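Local structure of seryl-tRNA synthetase (Pyrococcus horikoshii, 2DQ0) at residues E315-E318 against W319-K322. The protein catalyses the ATP-dependent attachment of serine to tRNA(Ser) and probably also charges tRNA(Sec) with serine. Numbering follows the deposited sequence.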
ATOM      1  N   GLU A 315      23.484 -24.801   3.642  1.00 65.84           N
ATOM      2  CA  GLU A 315      23.485 -24.207   2.298  1.00 62.27           C
ATOM      3  C   GLU A 315      23.331 -22.658   2.270  1.00 59.33           C
ATOM      4  O   GLU A 315      23.533 -22.012   1.228  1.00 47.49           O
ATOM      5  CB  GLU A 315      22.335 -24.816   1.486  1.00 68.83           C
ATOM      6  CG  GLU A 315      22.450 -26.294   1.197  1.00 79.54           C
ATOM      7  CD  GLU A 315      23.651 -26.609   0.329  1.00 88.98           C
ATOM      8  OE1 GLU A 315      23.941 -25.815  -0.591  1.00 87.70           O
ATOM      9  OE2 GLU A 315      24.298 -27.652   0.558  1.00 90.29           O
ATOM     10  N   SER A 316      22.989 -22.074   3.417  1.00 51.72           N
ATOM     11  CA  SER A 316      22.716 -20.646   3.498  1.00 52.50           C
ATOM     12  C   SER A 316      23.830 -19.701   3.086  1.00 54.99           C
ATOM     13  O   SER A 316      23.595 -18.757   2.317  1.00 56.09           O
ATOM     14  CB  SER A 316      22.190 -20.291   4.893  1.00 38.30           C
ATOM     15  OG  SER A 316      23.188 -20.433   5.876  1.00 62.40           O
ATOM     16  N   TRP A 317      25.040 -19.950   3.570  1.00 54.84           N
ATOM     17  CA  TRP A 317      26.146 -19.083   3.212  1.00 56.01           C
ATOM     18  C   TRP A 317      26.400 -19.129   1.713  1.00 57.34           C
ATOM     19  O   TRP A 317      26.795 -18.130   1.106  1.00 60.01           O
ATOM     20  CB  TRP A 317      27.402 -19.455   4.004  1.00 46.68           C
ATOM     21  CG  TRP A 317      27.220 -19.150   5.437  1.00 53.71           C
ATOM     22  CD1 TRP A 317      27.026 -20.043   6.447  1.00 57.16           C
ATOM     23  CD2 TRP A 317      27.011 -17.852   6.008  1.00 63.63           C
ATOM     24  NE1 TRP A 317      26.692 -19.388   7.611  1.00 58.98           N
ATOM     25  CE2 TRP A 317      26.676 -18.042   7.371  1.00 58.42           C
ATOM     26  CE3 TRP A 317      27.065 -16.546   5.499  1.00 60.30           C
ATOM     27  CZ2 TRP A 317      26.396 -16.979   8.229  1.00 54.65           C
ATOM     28  CZ3 TRP A 317      26.785 -15.483   6.361  1.00 55.74           C
ATOM     29  CH2 TRP A 317      26.455 -15.710   7.708  1.00 57.56           C
ATOM     30  N   GLU A 318      26.156 -20.273   1.097  1.00 54.68           N
ATOM     31  CA  GLU A 318      26.369 -20.346  -0.333  1.00 55.34           C
ATOM     32  C   GLU A 318      25.270 -19.532  -1.032  1.00 60.13           C
ATOM     33  O   GLU A 318      25.519 -18.862  -2.042  1.00 51.43           O
ATOM     34  CB  GLU A 318      26.322 -21.791  -0.791  1.00 66.41           C
ATOM     35  CG  GLU A 318      26.909 -22.005  -2.166  1.00 77.94           C
ATOM     36  CD  GLU A 318      26.672 -23.405  -2.666  1.00 84.32           C
ATOM     37  OE1 GLU A 318      26.656 -24.334  -1.820  1.00 85.49           O
ATOM     38  OE2 GLU A 318      26.509 -23.572  -3.895  1.00 84.73           O
ATOM     39  N   TRP A 319      24.053 -19.597  -0.492  1.00 60.85           N
ATOM     40  CA  TRP A 319      22.938 -18.851  -1.058  1.00 59.45           C
ATOM     41  C   TRP A 319      23.169 -17.354  -0.929  1.00 64.30           C
ATOM     42  O   TRP A 319      22.941 -16.587  -1.879  1.00 61.67           O
ATOM     43  CB  TRP A 319      21.627 -19.245  -0.376  1.00 58.51           C
ATOM     44  CG  TRP A 319      20.965 -20.330  -1.143  1.00 59.01           C
ATOM     45  CD1 TRP A 319      20.797 -21.636  -0.755  1.00 51.90           C
ATOM     46  CD2 TRP A 319      20.572 -20.265  -2.514  1.00 54.27           C
ATOM     47  NE1 TRP A 319      20.342 -22.386  -1.809  1.00 53.57           N
ATOM     48  CE2 TRP A 319      20.195 -21.574  -2.903  1.00 51.31           C
ATOM     49  CE3 TRP A 319      20.507 -19.224  -3.459  1.00 49.67           C
ATOM     50  CZ2 TRP A 319      19.762 -21.878  -4.199  1.00 44.82           C
ATOM     51  CZ3 TRP A 319      20.073 -19.523  -4.752  1.00 53.42           C
ATOM     52  CH2 TRP A 319      19.707 -20.844  -5.111  1.00 52.34           C
ATOM     53  N   HIS A 320      23.622 -16.954   0.256  1.00 57.74           N
ATOM     54  CA  HIS A 320      23.911 -15.561   0.542  1.00 59.10           C
ATOM     55  C   HIS A 320      24.774 -15.048  -0.587  1.00 60.56           C
ATOM     56  O   HIS A 320      24.515 -14.012  -1.204  1.00 63.30           O
ATOM     57  CB  HIS A 320      24.696 -15.443   1.852  1.00 59.02           C
ATOM     58  CG  HIS A 320      24.921 -14.031   2.297  1.00 63.23           C
ATOM     59  ND1 HIS A 320      25.846 -13.692   3.260  1.00 69.60           N
ATOM     60  CD2 HIS A 320      24.312 -12.874   1.939  1.00 64.08           C
ATOM     61  CE1 HIS A 320      25.794 -12.389   3.478  1.00 65.98           C
ATOM     62  NE2 HIS A 320      24.872 -11.870   2.688  1.00 60.25           N
ATOM     63  N   GLU A 321      25.811 -15.806  -0.865  1.00 58.93           N
ATOM     64  CA  GLU A 321      26.734 -15.432  -1.893  1.00 53.29           C
ATOM     65  C   GLU A 321      26.091 -15.370  -3.277  1.00 52.61           C
ATOM     66  O   GLU A 321      26.515 -14.584  -4.120  1.00 52.13           O
ATOM     67  CB  GLU A 321      27.900 -16.408  -1.860  1.00 51.97           C
ATOM     68  CG  GLU A 321      29.222 -15.743  -2.077  1.00 62.10           C
ATOM     69  CD  GLU A 321      29.498 -14.639  -1.085  1.00 62.86           C
ATOM     70  OE1 GLU A 321      29.548 -14.924   0.135  1.00 55.54           O
ATOM     71  OE2 GLU A 321      29.671 -13.484  -1.540  1.00 72.74           O
ATOM     72  N   LYS A 322      25.064 -16.181  -3.523  1.00 54.10           N
ATOM     73  CA  LYS A 322      24.427 -16.156  -4.839  1.00 56.34           C
ATOM     74  C   LYS A 322      23.455 -14.987  -5.024  1.00 62.16           C
ATOM     75  O   LYS A 322      23.424 -14.366  -6.100  1.00 61.28           O
ATOM     76  CB  LYS A 322      23.664 -17.444  -5.119  1.00 57.73           C
ATOM     77  CG  LYS A 322      24.484 -18.709  -5.212  1.00 58.43           C
ATOM     78  CD  LYS A 322      23.536 -19.871  -5.508  1.00 60.26           C
ATOM     79  CE  LYS A 322      24.191 -21.220  -5.317  1.00 74.24           C
ATOM     80  NZ  LYS A 322      23.184 -22.325  -5.299  1.00 79.06           N
TER
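Glu315 O receives two backbone N-H groups: that of Trp319 at 3.0 Å from N to O, with the donor in the carbonyl plane, and, more weakly, that of Glu318. The next bond, His320 N to Ser316 O, measures 2.7 Å and is nearly straight at 165°. Glu321 N to Trp317 O follows, its donor lifted out of the carbonyl plane. These i to i+4 bonds are those of an alpha-helix, here near its N-terminal end. Trp319 lays its indole beside this turn, Trp319 CD1 coming 3.4 Å from Glu315 O. On one face of that indole, offset to its rim, sits Lys322 NZ, 3.6 Å above the plane. The amine gets there because the lysine chain is stretched out past its gamma carbon and doubles back along the helix to the indole, with Lys322 CG anti to the carbonyl carbon (chi1 -64°) and 3.3 Å from Glu318 O. Glu318, stretched out as well, sends its carboxylate across to the same amine; at 3.8 Å between Glu318 OE2 and Lys322 NZ the salt bridge is long. A methionine in place of Lys322 would probably leave the Glu318 carboxylate without its opposite charge and the Trp319 face without its ammonium group. On another side of the helix, Trp317 and His320 run alongside each other and meet rim to rim, Trp317 CZ3 lying 3.7 Å from His320 ND1 with the ring planes at 60°. His320 NE2 is bound by Ala374 O and its ring stacks on Tyr356, while Ser316 OG hydrogen-bonds His401. Helix 316-333 thus packs its N-terminal part on the antiparallel strands of the class II catalytic core: Trp319 rests on strands 301-311 and 398-406, and His320 reaches strands 354-362, 367-376 and 398-406, its side chain about 10 Å from the bound seryl-adenylate analogue.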